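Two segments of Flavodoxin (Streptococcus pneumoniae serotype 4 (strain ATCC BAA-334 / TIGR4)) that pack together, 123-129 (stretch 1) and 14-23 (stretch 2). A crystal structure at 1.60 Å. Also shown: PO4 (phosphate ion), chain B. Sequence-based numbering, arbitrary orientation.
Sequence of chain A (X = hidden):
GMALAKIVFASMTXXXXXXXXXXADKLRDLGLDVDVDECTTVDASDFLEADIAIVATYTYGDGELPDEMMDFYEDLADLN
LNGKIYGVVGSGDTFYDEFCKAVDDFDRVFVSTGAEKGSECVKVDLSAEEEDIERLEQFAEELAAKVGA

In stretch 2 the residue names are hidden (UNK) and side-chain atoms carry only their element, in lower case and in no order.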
ATOM      1  N   LYS A 123      -6.578  -5.272   5.495  1.00 12.59           N
ATOM      2  CA  LYS A 123      -7.425  -4.178   6.016  1.00 12.96           C
ATOM      3  C   LYS A 123      -7.449  -4.301   7.554  1.00 12.44           C
ATOM      4  O   LYS A 123      -7.603  -5.416   8.081  1.00 15.51           O
ATOM      5  CB  LYS A 123      -8.840  -4.285   5.480  1.00 14.95           C
ATOM      6  CG  LYS A 123      -8.916  -4.103   3.979  1.00 15.21           C
ATOM      7  CD  LYS A 123     -10.277  -4.568   3.519  1.00 17.03           C
ATOM      8  CE  LYS A 123     -10.492  -4.160   2.065  1.00 18.43           C
ATOM      9  NZ  LYS A 123     -11.659  -4.867   1.455  1.00 19.97           N
ATOM     10  N   VAL A 124      -7.116  -3.194   8.226  1.00 11.56           N
ATOM     11  CA  VAL A 124      -6.934  -3.138   9.682  1.00 12.77           C
ATOM     12  C   VAL A 124      -7.992  -2.167  10.230  1.00 12.94           C
ATOM     13  O   VAL A 124      -8.189  -1.066   9.729  1.00 11.69           O
ATOM     14  CB  VAL A 124      -5.547  -2.620  10.038  1.00 11.91           C
ATOM     15  CG1 VAL A 124      -5.376  -2.371  11.544  1.00 12.83           C
ATOM     16  CG2 VAL A 124      -4.444  -3.549   9.446  1.00 12.46           C
ATOM     17  N   ASP A 125      -8.671  -2.582  11.284  1.00 13.67           N
ATOM     18  CA  ASP A 125      -9.655  -1.682  11.949  1.00 14.62           C
ATOM     19  C   ASP A 125      -8.898  -0.743  12.871  1.00 14.00           C
ATOM     20  O   ASP A 125      -8.294  -1.200  13.854  1.00 14.42           O
ATOM     21  CB  ASP A 125     -10.649  -2.543  12.748  1.00 16.21           C
ATOM     22  CG  ASP A 125     -12.017  -1.812  12.979  1.00 18.75           C
ATOM     23  OD1 ASP A 125     -12.981  -2.495  13.299  1.00 24.98           O
ATOM     24  OD2 ASP A 125     -12.141  -0.609  12.777  1.00 19.52           O
ATOM     25  N   LEU A 126      -8.857   0.557  12.537  1.00 12.32           N
ATOM     26  CA  LEU A 126      -8.169   1.520  13.397  1.00 12.85           C
ATOM     27  C   LEU A 126      -6.726   1.119  13.695  1.00 15.32           C
ATOM     28  O   LEU A 126      -5.924   0.882  12.702  1.00 14.15           O
ATOM     29  CB  LEU A 126      -9.023   1.825  14.661  1.00 13.17           C
ATOM     30  CG  LEU A 126     -10.331   2.517  14.364  1.00 12.16           C
ATOM     31  CD1 LEU A 126     -11.194   2.712  15.629  1.00 12.59           C
ATOM     32  CD2 LEU A 126     -10.142   3.796  13.636  1.00 13.44           C
ATOM     33  N   SER A 127      -6.291   1.053  14.963  1.00 15.76           N
ATOM     34  CA  SER A 127      -4.834   0.825  15.170  1.00 17.92           C
ATOM     35  C   SER A 127      -4.554  -0.664  15.070  1.00 17.69           C
ATOM     36  O   SER A 127      -5.417  -1.468  15.303  1.00 19.71           O
ATOM     37  CB  SER A 127      -4.324   1.348  16.505  1.00 19.70           C
ATOM     38  OG  SER A 127      -5.048   0.697  17.537  1.00 24.07           O
ATOM     39  N   ALA A 128      -3.329  -0.989  14.683  1.00 18.26           N
ATOM     40  CA  ALA A 128      -2.910  -2.395  14.532  1.00 16.25           C
ATOM     41  C   ALA A 128      -2.662  -3.033  15.879  1.00 17.26           C
ATOM     42  O   ALA A 128      -1.948  -2.450  16.707  1.00 19.96           O
ATOM     43  CB  ALA A 128      -1.645  -2.468  13.710  1.00 17.53           C
ATOM     44  N   GLU A 129      -3.229  -4.214  16.076  1.00 16.47           N
ATOM     45  CA  GLU A 129      -2.949  -5.077  17.225  1.00 17.49           C
ATOM     46  C   GLU A 129      -2.023  -6.157  16.712  1.00 17.87           C
ATOM     47  O   GLU A 129      -1.706  -6.207  15.512  1.00 14.95           O
ATOM     48  CB  GLU A 129      -4.196  -5.654  17.763  1.00 20.45           C
ATOM     49  CG  GLU A 129      -5.115  -4.577  18.363  1.00 24.84           C
ATOM     50  CD  GLU A 129      -5.507  -4.964  19.726  1.00 31.51           C
ATOM     51  OE1 GLU A 129      -6.266  -5.980  19.759  1.00 38.41           O
ATOM     52  OE2 GLU A 129      -4.975  -4.384  20.728  1.00 29.57           O
ATOM     53  N   UNK A  14      -2.418   8.645  11.958  1.00 14.52           N
ATOM     54  CA  UNK A  14      -1.231   7.811  12.240  1.00 13.50           C
ATOM     55  C   UNK A  14      -1.327   6.315  12.063  1.00 13.24           C
ATOM     56  O   UNK A  14      -0.290   5.629  12.015  1.00 14.76           O
ATOM     57  N   UNK A  15      -2.531   5.780  11.982  1.00 13.16           N
ATOM     58  CA  UNK A  15      -2.660   4.326  11.951  1.00 12.86           C
ATOM     59  C   UNK A  15      -2.069   3.745  10.704  1.00 11.53           C
ATOM     60  O   UNK A  15      -1.389   2.676  10.721  1.00 11.19           O
ATOM     61  c   UNK A  15      -4.089   3.872  12.096  1.00 12.89           C
ATOM     62  c   UNK A  15      -4.671   4.215  13.459  1.00 13.73           C
ATOM     63  o   UNK A  15      -3.974   4.173  14.463  1.00 15.76           O
ATOM     64  n   UNK A  15      -5.901   4.588  13.487  1.00 15.22           N
ATOM     65  N   UNK A  16      -2.387   4.370   9.573  1.00 10.23           N
ATOM     66  CA  UNK A  16      -1.929   3.880   8.304  1.00 11.23           C
ATOM     67  C   UNK A  16      -0.453   4.036   8.140  1.00 11.67           C
ATOM     68  O   UNK A  16       0.189   3.168   7.566  1.00 12.15           O
ATOM     69  c   UNK A  16      -2.303   3.881   5.797  1.00 11.48           C
ATOM     70  c   UNK A  16      -2.754   4.468   7.109  1.00 10.55           C
ATOM     71  o   UNK A  16      -4.146   4.161   7.329  1.00  9.93           O
ATOM     72  N   UNK A  17       0.142   5.112   8.684  1.00 12.41           N
ATOM     73  CA  UNK A  17       1.584   5.245   8.682  1.00 12.86           C
ATOM     74  C   UNK A  17       2.297   4.104   9.448  1.00 12.54           C
ATOM     75  O   UNK A  17       3.278   3.498   8.926  1.00 13.15           O
ATOM     76  c   UNK A  17       3.589   6.734   9.012  1.00 15.90           C
ATOM     77  c   UNK A  17       4.223   8.051   9.365  1.00 19.58           C
ATOM     78  o   UNK A  17       3.525   9.008   9.755  1.00 21.50           O
ATOM     79  o   UNK A  17       5.487   8.089   9.160  1.00 22.95           O
ATOM     80  c   UNK A  17       2.105   6.628   9.162  1.00 14.56           C
ATOM     81  N   UNK A  18       1.731   3.743  10.579  1.00 13.43           N
ATOM     82  CA  UNK A  18       2.287   2.698  11.424  1.00 15.31           C
ATOM     83  C   UNK A  18       2.250   1.338  10.680  1.00 14.26           C
ATOM     84  O   UNK A  18       3.200   0.554  10.712  1.00 13.65           O
ATOM     85  c   UNK A  18       2.022   1.499  13.575  1.00 22.32           C
ATOM     86  o   UNK A  18       0.286   1.803  15.148  1.00 28.61           O
ATOM     87  c   UNK A  18       1.514   1.586  14.969  1.00 28.76           C
ATOM     88  c   UNK A  18       1.476   2.558  12.691  1.00 16.99           C
ATOM     89  o   UNK A  18       2.365   1.411  15.867  1.00 34.65           O
ATOM     90  N   UNK A  19       1.160   1.115   9.976  1.00 12.77           N
ATOM     91  CA  UNK A  19       0.983  -0.093   9.146  1.00 12.83           C
ATOM     92  C   UNK A  19       1.981  -0.161   8.032  1.00 12.47           C
ATOM     93  O   UNK A  19       2.540  -1.245   7.776  1.00 12.79           O
ATOM     94  c   UNK A  19      -0.653  -0.948   7.389  1.00 17.62           C
ATOM     95  c   UNK A  19      -2.891  -0.038   9.459  1.00 14.84           C
ATOM     96  c   UNK A  19      -0.468  -0.117   8.645  1.00 14.16           C
ATOM     97  c   UNK A  19      -1.441  -0.449   9.815  1.00 14.42           C
ATOM     98  N   UNK A  20       2.198   0.959   7.329  1.00 11.33           N
ATOM     99  CA  UNK A  20       3.218   1.035   6.273  1.00 12.02           C
ATOM    100  C   UNK A  20       4.585   0.645   6.857  1.00 12.45           C
ATOM    101  O   UNK A  20       5.397  -0.073   6.244  1.00 11.56           O
ATOM    102  c   UNK A  20       3.265   2.464   5.717  1.00 12.27           C
ATOM    103  N   UNK A  21       4.870   1.216   8.021  1.00 15.12           N
ATOM    104  CA  UNK A  21       6.128   0.963   8.718  1.00 16.01           C
ATOM    105  C   UNK A  21       6.346  -0.487   9.143  1.00 14.27           C
ATOM    106  O   UNK A  21       7.505  -0.979   9.021  1.00 15.02           O
ATOM    107  c   UNK A  21       6.567   3.363   9.455  1.00 19.26           C
ATOM    108  c   UNK A  21       6.271   1.940   9.895  1.00 16.65           C
ATOM    109  o   UNK A  21       7.103   3.630   8.318  1.00 21.62           O
ATOM    110  o   UNK A  21       6.281   4.245  10.323  1.00 21.14           O
ATOM    111  N   UNK A  22       5.281  -1.163   9.573  1.00 12.78           N
ATOM    112  CA  UNK A  22       5.366  -2.576   9.877  1.00 13.21           C
ATOM    113  C   UNK A  22       5.774  -3.385   8.642  1.00 13.61           C
ATOM    114  O   UNK A  22       6.590  -4.323   8.733  1.00 12.05           O
ATOM    115  c   UNK A  22       4.045  -3.078  10.484  1.00 13.96           C
ATOM    116  c   UNK A  22       3.843  -2.459  11.856  1.00 15.59           C
ATOM    117  c   UNK A  22       3.885  -4.598  10.492  1.00 14.85           C
ATOM    118  c   UNK A  22       2.403  -2.379  12.284  1.00 17.48           C
ATOM    119  N   UNK A  23       5.113  -3.090   7.516  1.00 11.37           N
ATOM    120  CA  UNK A  23       5.440  -3.794   6.282  1.00 12.23           C
ATOM    121  C   UNK A  23       6.876  -3.524   5.836  1.00 11.66           C
ATOM    122  O   UNK A  23       7.607  -4.466   5.536  1.00 13.31           O
ATOM    123  c   UNK A  23       4.853  -3.984   3.834  1.00 12.03           C
ATOM    124  c   UNK A  23       4.439  -3.398   5.170  1.00 11.79           C
ATOM    125  c   UNK A  23       3.003  -3.845   5.558  1.00 11.02           C
TER
HETATM  126  P   PO4 B 201      -5.215   6.851   9.676  1.00 12.35           P
HETATM  127  O1  PO4 B 201      -3.879   6.712   9.056  1.00 13.12           O
HETATM  128  O2  PO4 B 201      -5.122   6.900  11.188  1.00 12.42           O
HETATM  129  O3  PO4 B 201      -6.088   5.721   9.276  1.00 13.94           O
HETATM  130  O4  PO4 B 201      -5.831   8.086   9.232  1.00 12.17           O
HETATM  131  O   HOH W   1      -1.720   1.075  13.321  1.00 20.00           O

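Position 14 has no side-chain atoms, only backbone, and nothing of stretch 1 lies near it, so it is glycine, G14. Its phi/psi of 86/-16 would jam a CB against the carbonyl O of the preceding residue, which calls for glycine at this N-cap.

Position 15 opens the helix with two carbons, the second carrying one oxygen and one nitrogen. Its CB lies 3.6 Å from L126 O, and its amide oxygen 3.5 Å from S127 CB. A short amide means asparagine, N15. These are van der Waals contacts, without a direct hydrogen bond to the turn. The backbone N of N15 donates to phosphate O2 at 2.9 Å.

Position 16 has one carbon bearing an oxygen and a carbon, and does not touch stretch 1. This branched pattern is threonine, T16. Its OG1 donates to phosphate O3 at 3.2 Å and its N to phosphate O1 at 2.8 Å, so a small hydroxyl at the helix start suits anion binding.

Position 17 carries three carbons in a chain, the third with two oxygens, and lies far from stretch 1. This is glutamate, E17, whose chain is extended, with chi1 and chi2 both t, and whose acid suits a partly exposed site.

Position 18 has the same atoms; its CA-to-CB bond points toward stretch 1, but the link is made through water 1. It is again glutamate, E18, long enough to reach that water, which donates to E18 OE2 at 2.8 Å and to N15 O at 3.1 Å while accepting from A128 N at 3.0 Å.

Position 19 shows four carbons, forked at the first; the end of the longer arm lies 3.7 Å from V124 CB, and the first carbon of that arm 4.4 Å from A128 CB. This is isoleucine, I19, its apolar packing suited to a buried site.

Position 20 has a single carbon, remote from stretch 1: alanine, A20, small and apolar, buried at no polar cost. Position 21 has two carbons, the second with two oxygens, clear of this contact: aspartate, D21, its acid partly exposed.

Position 22 repeats the four-carbon fork, its longer arm ending 4.3 Å from A128 CB: isoleucine, I22, long enough to reach that methyl. Position 23 has one carbon carrying two more, out of reach of stretch 1: valine, V23, apolar and suited to burial.

The contact thus pairs the first helical turns with the strand end and following loop. V124 and A128 meet I19, with I22 extending the apolar patch; N15 packs against L126 and S127, and one water supplies the polar link.

Stretch 2 (14-23) GNTEEIADIV
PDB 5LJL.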